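Local coordinates for protein Crov588 (Cafeteriavirus, PDB 6NYR) that is of unknown function but folds as a leucine-rich repeat protein of FNIP type whose repeats close into a ring, at residues L121-F126 and L143-F148; S591-I596 and L612-K617. One frame throughout, in Å; residues are numbered along the deposited sequence.

Contact 1 (L121-F126 and L143-F148); sequences LTHLTF and LTHLTF
Strands 123-125 and 145-147 run side by side and parallel, one LRR turn apart, on the inner rim of the ring. The buried side carries leucines and phenylalanines. Leu124 and Leu146, each with CG anti to the backbone N, lie side by side, pointing the same way, Leu124 CD2 3.9 Å from Leu146 CD1. That same CD1 also meets Phe126 CE2. The Phe126 and Phe148 rings are nearly parallel but barely overlap, Phe126 CD2 touching Phe148 CD1 at 3.7 Å. Tightest is Leu143, its CD2 3.1 Å from Thr122 O, with chi1 (-116°) and chi2 (-148°) both off the usual staggered positions.

The opposite face, with His123, His145, Thr125 and Thr147, is partly exposed and hydrated: a water bridges Leu124 O and Thr147 OG1, weakly. Here the imidazoles form an offset stack, centroids 4.2 Å apart, His123 NE2 over a face of His145. Each ND1 donates in its ring plane to OG1 of the preceding threonine, fixing the ring's rotation.

Between the faces, Leu124 N reaches His145 O at 2.9 Å, almost straight at 176°. Thr122 O takes three donors: Thr144 N on a lone pair, His145 N nearly along the C=O axis, and Thr144 OG1 from above the carbonyl plane. Thr144 OG1 thus relays from ring to backbone, as Thr122 OG1 does to Leu100 O one coil earlier. With both ND1 atoms donating, a neutral imidazole would be the ND1-H tautomer, and stacking probably disfavours protonating both rings.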
ATOM      1  N   LEU A 121      17.123   9.110 -29.395  1.00 62.28           N
ATOM      2  CA  LEU A 121      16.164   9.073 -28.301  1.00 59.10           C
ATOM      3  C   LEU A 121      15.075   8.039 -28.546  1.00 58.25           C
ATOM      4  O   LEU A 121      14.588   7.873 -29.667  1.00 59.62           O
ATOM      5  CB  LEU A 121      15.538  10.455 -28.134  1.00 58.43           C
ATOM      6  CG  LEU A 121      14.903  10.824 -26.798  1.00 61.04           C
ATOM      7  CD1 LEU A 121      15.980  11.141 -25.785  1.00 64.26           C
ATOM      8  CD2 LEU A 121      13.970  12.009 -26.995  1.00 60.48           C
ATOM      9  N   THR A 122      14.680   7.356 -27.474  1.00 57.53           N
ATOM     10  CA  THR A 122      13.615   6.367 -27.533  1.00 56.42           C
ATOM     11  C   THR A 122      12.396   6.730 -26.696  1.00 56.27           C
ATOM     12  O   THR A 122      11.293   6.275 -27.008  1.00 55.12           O
ATOM     13  CB  THR A 122      14.126   4.996 -27.061  1.00 58.27           C
ATOM     14  OG1 THR A 122      14.839   5.147 -25.825  1.00 61.26           O
ATOM     15  CG2 THR A 122      15.045   4.371 -28.095  1.00 57.80           C
ATOM     16  N   HIS A 123      12.565   7.532 -25.647  1.00 57.37           N
ATOM     17  CA  HIS A 123      11.488   7.878 -24.730  1.00 56.03           C
ATOM     18  C   HIS A 123      11.431   9.387 -24.590  1.00 53.03           C
ATOM     19  O   HIS A 123      12.386  10.001 -24.101  1.00 49.46           O
ATOM     20  CB  HIS A 123      11.698   7.214 -23.361  1.00 57.77           C
ATOM     21  CG  HIS A 123      11.478   5.732 -23.364  1.00 58.88           C
ATOM     22  ND1 HIS A 123      12.226   4.866 -24.133  1.00 60.63           N
ATOM     23  CD2 HIS A 123      10.599   4.960 -22.680  1.00 59.04           C
ATOM     24  CE1 HIS A 123      11.814   3.628 -23.928  1.00 59.61           C
ATOM     25  NE2 HIS A 123      10.828   3.657 -23.049  1.00 59.26           N
ATOM     26  N   LEU A 124      10.326   9.983 -25.033  1.00 56.33           N
ATOM     27  CA  LEU A 124      10.121  11.423 -24.957  1.00 55.33           C
ATOM     28  C   LEU A 124       8.824  11.721 -24.219  1.00 53.31           C
ATOM     29  O   LEU A 124       7.782  11.132 -24.523  1.00 55.10           O
ATOM     30  CB  LEU A 124      10.087  12.052 -26.352  1.00 55.85           C
ATOM     31  CG  LEU A 124       9.758  13.546 -26.389  1.00 55.68           C
ATOM     32  CD1 LEU A 124      10.751  14.333 -25.550  1.00 55.48           C
ATOM     33  CD2 LEU A 124       9.736  14.061 -27.824  1.00 52.82           C
ATOM     34  N   THR A 125       8.895  12.627 -23.251  1.00 52.54           N
ATOM     35  CA  THR A 125       7.732  13.106 -22.517  1.00 50.94           C
ATOM     36  C   THR A 125       7.764  14.627 -22.501  1.00 50.40           C
ATOM     37  O   THR A 125       8.758  15.223 -22.073  1.00 51.35           O
ATOM     38  CB  THR A 125       7.711  12.556 -21.085  1.00 51.28           C
ATOM     39  OG1 THR A 125       7.549  11.131 -21.125  1.00 49.92           O
ATOM     40  CG2 THR A 125       6.575  13.181 -20.286  1.00 50.72           C
ATOM     41  N   PHE A 126       6.683  15.249 -22.969  1.00 48.94           N
ATOM     42  CA  PHE A 126       6.608  16.702 -22.997  1.00 46.96           C
ATOM     43  C   PHE A 126       6.164  17.256 -21.646  1.00 45.57           C
ATOM     44  O   PHE A 126       5.457  16.597 -20.877  1.00 44.60           O
ATOM     45  CB  PHE A 126       5.639  17.181 -24.084  1.00 46.37           C
ATOM     46  CG  PHE A 126       6.221  17.163 -25.472  1.00 45.08           C
ATOM     47  CD1 PHE A 126       7.054  18.183 -25.905  1.00 43.54           C
ATOM     48  CD2 PHE A 126       5.926  16.131 -26.345  1.00 45.93           C
ATOM     49  CE1 PHE A 126       7.587  18.169 -27.179  1.00 44.13           C
ATOM     50  CE2 PHE A 126       6.457  16.109 -27.620  1.00 46.42           C
ATOM     51  CZ  PHE A 126       7.289  17.130 -28.038  1.00 44.91           C
ATOM     52  N   LEU A 143      11.995   6.732 -32.061  1.00 57.05           N
ATOM     53  CA  LEU A 143      11.202   6.904 -30.853  1.00 59.02           C
ATOM     54  C   LEU A 143      10.236   5.736 -30.678  1.00 55.83           C
ATOM     55  O   LEU A 143       9.589   5.292 -31.632  1.00 55.76           O
ATOM     56  CB  LEU A 143      10.402   8.203 -30.919  1.00 62.16           C
ATOM     57  CG  LEU A 143      10.649   9.354 -29.945  1.00 64.11           C
ATOM     58  CD1 LEU A 143       9.287  10.074 -29.715  1.00 60.86           C
ATOM     59  CD2 LEU A 143      11.256   8.959 -28.631  1.00 64.54           C
ATOM     60  N   THR A 144      10.136   5.243 -29.446  1.00 54.89           N
ATOM     61  CA  THR A 144       9.191   4.189 -29.096  1.00 56.50           C
ATOM     62  C   THR A 144       8.095   4.657 -28.151  1.00 53.98           C
ATOM     63  O   THR A 144       6.955   4.205 -28.267  1.00 49.78           O
ATOM     64  CB  THR A 144       9.925   3.003 -28.451  1.00 57.31           C
ATOM     65  OG1 THR A 144      10.666   3.460 -27.313  1.00 55.55           O
ATOM     66  CG2 THR A 144      10.868   2.351 -29.447  1.00 58.64           C
ATOM     67  N   HIS A 145       8.408   5.546 -27.210  1.00 53.90           N
ATOM     68  CA  HIS A 145       7.455   5.998 -26.205  1.00 55.30           C
ATOM     69  C   HIS A 145       7.321   7.511 -26.293  1.00 53.83           C
ATOM     70  O   HIS A 145       8.316   8.235 -26.171  1.00 50.48           O
ATOM     71  CB  HIS A 145       7.895   5.564 -24.804  1.00 59.38           C
ATOM     72  CG  HIS A 145       7.758   4.092 -24.557  1.00 60.37           C
ATOM     73  ND1 HIS A 145       8.431   3.145 -25.298  1.00 60.02           N
ATOM     74  CD2 HIS A 145       6.999   3.403 -23.670  1.00 59.04           C
ATOM     75  CE1 HIS A 145       8.107   1.938 -24.868  1.00 60.29           C
ATOM     76  NE2 HIS A 145       7.238   2.068 -23.881  1.00 60.53           N
ATOM     77  N   LEU A 146       6.092   7.983 -26.506  1.00 50.23           N
ATOM     78  CA  LEU A 146       5.803   9.407 -26.585  1.00 50.28           C
ATOM     79  C   LEU A 146       4.615   9.744 -25.696  1.00 45.32           C
ATOM     80  O   LEU A 146       3.542   9.151 -25.836  1.00 43.67           O
ATOM     81  CB  LEU A 146       5.505   9.835 -28.024  1.00 50.54           C
ATOM     82  CG  LEU A 146       5.113  11.305 -28.196  1.00 49.45           C
ATOM     83  CD1 LEU A 146       6.280  12.208 -27.820  1.00 49.96           C
ATOM     84  CD2 LEU A 146       4.636  11.572 -29.609  1.00 51.71           C
ATOM     85  N   THR A 147       4.811  10.701 -24.789  1.00 45.88           N
ATOM     86  CA  THR A 147       3.773  11.153 -23.870  1.00 45.87           C
ATOM     87  C   THR A 147       3.658  12.667 -23.973  1.00 47.20           C
ATOM     88  O   THR A 147       4.664  13.373 -23.860  1.00 49.77           O
ATOM     89  CB  THR A 147       4.098  10.745 -22.424  1.00 45.73           C
ATOM     90  OG1 THR A 147       4.220   9.319 -22.344  1.00 43.59           O
ATOM     91  CG2 THR A 147       3.015  11.219 -21.464  1.00 43.33           C
ATOM     92  N   PHE A 148       2.443  13.161 -24.195  1.00 45.13           N
ATOM     93  CA  PHE A 148       2.197  14.596 -24.218  1.00 44.31           C
ATOM     94  C   PHE A 148       1.785  15.084 -22.832  1.00 47.05           C
ATOM     95  O   PHE A 148       1.245  14.327 -22.018  1.00 49.73           O
ATOM     96  CB  PHE A 148       1.112  14.959 -25.239  1.00 43.44           C
ATOM     97  CG  PHE A 148       1.582  14.922 -26.667  1.00 45.40           C
ATOM     98  CD1 PHE A 148       2.344  15.959 -27.185  1.00 44.66           C
ATOM     99  CD2 PHE A 148       1.259  13.856 -27.494  1.00 48.48           C
ATOM    100  CE1 PHE A 148       2.776  15.932 -28.496  1.00 45.62           C
ATOM    101  CE2 PHE A 148       1.695  13.825 -28.810  1.00 49.17           C
ATOM    102  CZ  PHE A 148       2.450  14.863 -29.309  1.00 48.49           C
TER
HETATM  103  O   HOH W   1       7.322   8.142 -22.931  1.00 43.71           O

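Contact 2 (S591-I596 and L612-K617); sequences SFNQKI and LRFNQK
Polar contacts between the loops 591-596 and 612-617 centre on one amide oxygen, Asn593 OD1. With CG anti to the backbone N (chi1 -166°), Asn593 extends across to the next loop, where its oxygen accepts from Asn615 N at 2.9 Å and from Gln616 NE2 at 3.1 Å. Both donors sit above the carbonyl plane, off the lone pairs; the Gln616 bond is the straighter at 168°, with OD1 lying in the plane of the glutamine amide. The two side chains cross at about a right angle, their amide planes 54° apart. Gln616 bends at chi2, which turns its amide toward the 591-596 loop, OE1 3.1 Å from Lys595 CG. One water donates to both Ile596 O and Lys617 O.

These loops follow strands 585-587 and 607-609 in successive turns of the LRR solenoid. Each carries the same Phe-Asn-Gln-Lys sequence, and the asparagine of one coil reaches the asparagine and glutamine of the next, with one bond to a backbone N-H and one to the glutamine side chain. Asn571 OD1 does the same one turn earlier, accepting from Asn593 N and Gln594 NE2.

Apolar contact lies on the buried side. Phe592 and Phe614, both with CG anti to the backbone N, run alongside each other, and Phe592 CE2 comes within 3.8 Å of Phe614 CD1. Ile596 CD1 approaches Phe614 CE1 at 4.3 Å. Each ring also stacks within its own coil, Phe592 on Phe588 and Phe614 on Phe610.

A carbonyl oxygen meets a ring edge where Gln594 O lies 3.5 Å from Phe614 CE1. At the exposed end, the extended Arg613 chain passes Ser591, its CD 4.0 Å from Ser591 CA.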
ATOM      1  N   SER A 591       8.253  10.764  28.245  1.00 49.81           N
ATOM      2  CA  SER A 591       8.449  11.498  29.487  1.00 50.38           C
ATOM      3  C   SER A 591       9.558  10.947  30.380  1.00 49.72           C
ATOM      4  O   SER A 591       9.792  11.505  31.456  1.00 49.49           O
ATOM      5  CB  SER A 591       7.134  11.544  30.283  1.00 50.92           C
ATOM      6  OG  SER A 591       6.891  10.321  30.959  1.00 54.83           O
ATOM      7  N   PHE A 592      10.246   9.880  29.977  1.00 48.35           N
ATOM      8  CA  PHE A 592      11.328   9.350  30.799  1.00 46.85           C
ATOM      9  C   PHE A 592      12.468  10.360  30.904  1.00 49.83           C
ATOM     10  O   PHE A 592      13.008  10.815  29.891  1.00 47.10           O
ATOM     11  CB  PHE A 592      11.854   8.032  30.220  1.00 46.77           C
ATOM     12  CG  PHE A 592      13.059   7.492  30.946  1.00 44.40           C
ATOM     13  CD1 PHE A 592      12.908   6.676  32.056  1.00 43.02           C
ATOM     14  CD2 PHE A 592      14.340   7.805  30.522  1.00 44.27           C
ATOM     15  CE1 PHE A 592      14.010   6.184  32.727  1.00 44.95           C
ATOM     16  CE2 PHE A 592      15.447   7.317  31.191  1.00 44.43           C
ATOM     17  CZ  PHE A 592      15.284   6.504  32.294  1.00 44.98           C
ATOM     18  N   ASN A 593      12.846  10.697  32.135  1.00 56.61           N
ATOM     19  CA  ASN A 593      13.913  11.662  32.366  1.00 58.98           C
ATOM     20  C   ASN A 593      14.592  11.365  33.703  1.00 59.72           C
ATOM     21  O   ASN A 593      14.592  12.174  34.634  1.00 60.33           O
ATOM     22  CB  ASN A 593      13.371  13.089  32.328  1.00 59.88           C
ATOM     23  CG  ASN A 593      14.477  14.131  32.221  1.00 61.50           C
ATOM     24  OD1 ASN A 593      15.590  13.826  31.795  1.00 58.52           O
ATOM     25  ND2 ASN A 593      14.173  15.365  32.610  1.00 62.13           N
ATOM     26  N   GLN A 594      15.186  10.181  33.814  1.00 59.02           N
ATOM     27  CA  GLN A 594      15.882   9.762  35.020  1.00 59.58           C
ATOM     28  C   GLN A 594      17.372   9.599  34.748  1.00 59.98           C
ATOM     29  O   GLN A 594      17.790   9.305  33.626  1.00 60.90           O
ATOM     30  CB  GLN A 594      15.318   8.443  35.557  1.00 55.98           C
ATOM     31  CG  GLN A 594      13.866   8.516  35.991  1.00 56.26           C
ATOM     32  CD  GLN A 594      13.654   9.481  37.142  1.00 55.46           C
ATOM     33  OE1 GLN A 594      14.414   9.493  38.111  1.00 57.90           O
ATOM     34  NE2 GLN A 594      12.617  10.300  37.038  1.00 54.47           N
ATOM     35  N   LYS A 595      18.170   9.798  35.793  1.00 62.60           N
ATOM     36  CA  LYS A 595      19.615   9.650  35.690  1.00 63.71           C
ATOM     37  C   LYS A 595      19.978   8.182  35.514  1.00 60.49           C
ATOM     38  O   LYS A 595      19.407   7.299  36.160  1.00 59.07           O
ATOM     39  CB  LYS A 595      20.271  10.226  36.947  1.00 68.93           C
ATOM     40  CG  LYS A 595      20.121  11.746  37.062  1.00 76.04           C
ATOM     41  CD  LYS A 595      20.008  12.188  38.518  1.00 81.29           C
ATOM     42  CE  LYS A 595      21.287  12.755  39.098  1.00 84.15           C
ATOM     43  NZ  LYS A 595      21.211  12.747  40.593  1.00 84.85           N
ATOM     44  N   ILE A 596      20.924   7.926  34.616  1.00 57.87           N
ATOM     45  CA  ILE A 596      21.384   6.576  34.320  1.00 56.91           C
ATOM     46  C   ILE A 596      22.844   6.484  34.736  1.00 53.30           C
ATOM     47  O   ILE A 596      23.699   7.172  34.166  1.00 50.88           O
ATOM     48  CB  ILE A 596      21.218   6.218  32.835  1.00 59.87           C
ATOM     49  CG1 ILE A 596      19.740   6.264  32.449  1.00 60.51           C
ATOM     50  CG2 ILE A 596      21.803   4.845  32.556  1.00 62.29           C
ATOM     51  CD1 ILE A 596      19.461   5.897  31.010  1.00 59.75           C
ATOM     52  N   LEU A 612      11.357  12.040  24.268  1.00 56.58           N
ATOM     53  CA  LEU A 612      11.333  13.479  24.014  1.00 55.47           C
ATOM     54  C   LEU A 612      12.017  14.257  25.130  1.00 52.25           C
ATOM     55  O   LEU A 612      12.827  15.153  24.868  1.00 51.54           O
ATOM     56  CB  LEU A 612       9.885  13.948  23.838  1.00 56.44           C
ATOM     57  CG  LEU A 612       9.636  15.393  23.415  1.00 57.10           C
ATOM     58  CD1 LEU A 612       8.278  15.514  22.710  1.00 54.67           C
ATOM     59  CD2 LEU A 612       9.685  16.360  24.589  1.00 57.47           C
ATOM     60  N   ARG A 613      11.704  13.935  26.380  1.00 50.88           N
ATOM     61  CA  ARG A 613      12.073  14.786  27.503  1.00 52.91           C
ATOM     62  C   ARG A 613      13.386  14.399  28.178  1.00 51.97           C
ATOM     63  O   ARG A 613      13.813  15.101  29.100  1.00 54.09           O
ATOM     64  CB  ARG A 613      10.943  14.783  28.545  1.00 55.76           C
ATOM     65  CG  ARG A 613       9.656  15.430  28.049  1.00 57.52           C
ATOM     66  CD  ARG A 613       8.562  15.460  29.109  1.00 60.54           C
ATOM     67  NE  ARG A 613       7.468  16.348  28.718  1.00 66.14           N
ATOM     68  CZ  ARG A 613       7.515  17.675  28.809  1.00 70.72           C
ATOM     69  NH1 ARG A 613       8.602  18.270  29.278  1.00 71.43           N
ATOM     70  NH2 ARG A 613       6.473  18.404  28.432  1.00 72.73           N
ATOM     71  N   PHE A 614      14.049  13.330  27.741  1.00 50.12           N
ATOM     72  CA  PHE A 614      15.276  12.903  28.405  1.00 49.63           C
ATOM     73  C   PHE A 614      16.374  13.947  28.222  1.00 49.47           C
ATOM     74  O   PHE A 614      16.608  14.433  27.113  1.00 48.77           O
ATOM     75  CB  PHE A 614      15.752  11.555  27.866  1.00 49.23           C
ATOM     76  CG  PHE A 614      17.054  11.096  28.466  1.00 45.22           C
ATOM     77  CD1 PHE A 614      17.070  10.362  29.644  1.00 43.32           C
ATOM     78  CD2 PHE A 614      18.260  11.413  27.863  1.00 46.19           C
ATOM     79  CE1 PHE A 614      18.265   9.946  30.197  1.00 42.43           C
ATOM     80  CE2 PHE A 614      19.459  10.998  28.420  1.00 46.66           C
ATOM     81  CZ  PHE A 614      19.455  10.265  29.586  1.00 44.59           C
ATOM     82  N   ASN A 615      17.058  14.282  29.316  1.00 51.65           N
ATOM     83  CA  ASN A 615      18.058  15.344  29.306  1.00 53.42           C
ATOM     84  C   ASN A 615      18.961  15.230  30.528  1.00 53.78           C
ATOM     85  O   ASN A 615      19.076  16.173  31.318  1.00 54.38           O
ATOM     86  CB  ASN A 615      17.364  16.709  29.255  1.00 55.26           C
ATOM     87  CG  ASN A 615      18.343  17.870  29.097  1.00 60.86           C
ATOM     88  OD1 ASN A 615      17.993  19.024  29.338  1.00 62.52           O
ATOM     89  ND2 ASN A 615      19.569  17.564  28.704  1.00 61.32           N
ATOM     90  N   GLN A 616      19.598  14.071  30.691  1.00 55.12           N
ATOM     91  CA  GLN A 616      20.529  13.814  31.782  1.00 53.71           C
ATOM     92  C   GLN A 616      21.918  13.562  31.211  1.00 55.34           C
ATOM     93  O   GLN A 616      22.067  12.993  30.126  1.00 52.94           O
ATOM     94  CB  GLN A 616      20.085  12.604  32.612  1.00 51.50           C
ATOM     95  CG  GLN A 616      18.684  12.725  33.181  1.00 50.06           C
ATOM     96  CD  GLN A 616      18.570  13.813  34.227  1.00 52.95           C
ATOM     97  OE1 GLN A 616      19.465  13.991  35.053  1.00 51.77           O
ATOM     98  NE2 GLN A 616      17.470  14.557  34.187  1.00 56.42           N
ATOM     99  N   LYS A 617      22.939  13.988  31.952  1.00 58.15           N
ATOM    100  CA  LYS A 617      24.310  13.847  31.482  1.00 60.00           C
ATOM    101  C   LYS A 617      24.667  12.375  31.305  1.00 53.74           C
ATOM    102  O   LYS A 617      24.206  11.511  32.057  1.00 50.47           O
ATOM    103  CB  LYS A 617      25.273  14.512  32.471  1.00 67.88           C
ATOM    104  CG  LYS A 617      25.250  13.898  33.865  1.00 72.23           C
ATOM    105  CD  LYS A 617      26.402  14.409  34.726  1.00 73.97           C
ATOM    106  CE  LYS A 617      26.613  13.515  35.944  1.00 72.66           C
ATOM    107  NZ  LYS A 617      27.788  13.939  36.761  1.00 85.62           N
TER
HETATM  108  O   HOH W   2      25.791   9.107  32.573  1.00 41.95           O

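Overall arrangement
Both contacts join consecutive coils of the same solenoid, but at different places: contact 1 pairs strands on the inner rim of the ring, contact 2 the loops that follow such strands. Their centres are 57 Å apart and their nearest atoms about 43 Å, so they do not touch. Each is partly buried, and phenylalanines pack into the body of the solenoid; in contact 1 the histidines and strand threonines face the central opening. In contact 1 regular backbone bonds between parallel strands do most of the joining, helped by stacked histidines; in contact 2, without strand pairing, a side-chain amide takes over. Exposed Lys595 and Arg613 give contact 2 charged margins, whereas no residue touching in contact 1 is fully exposed.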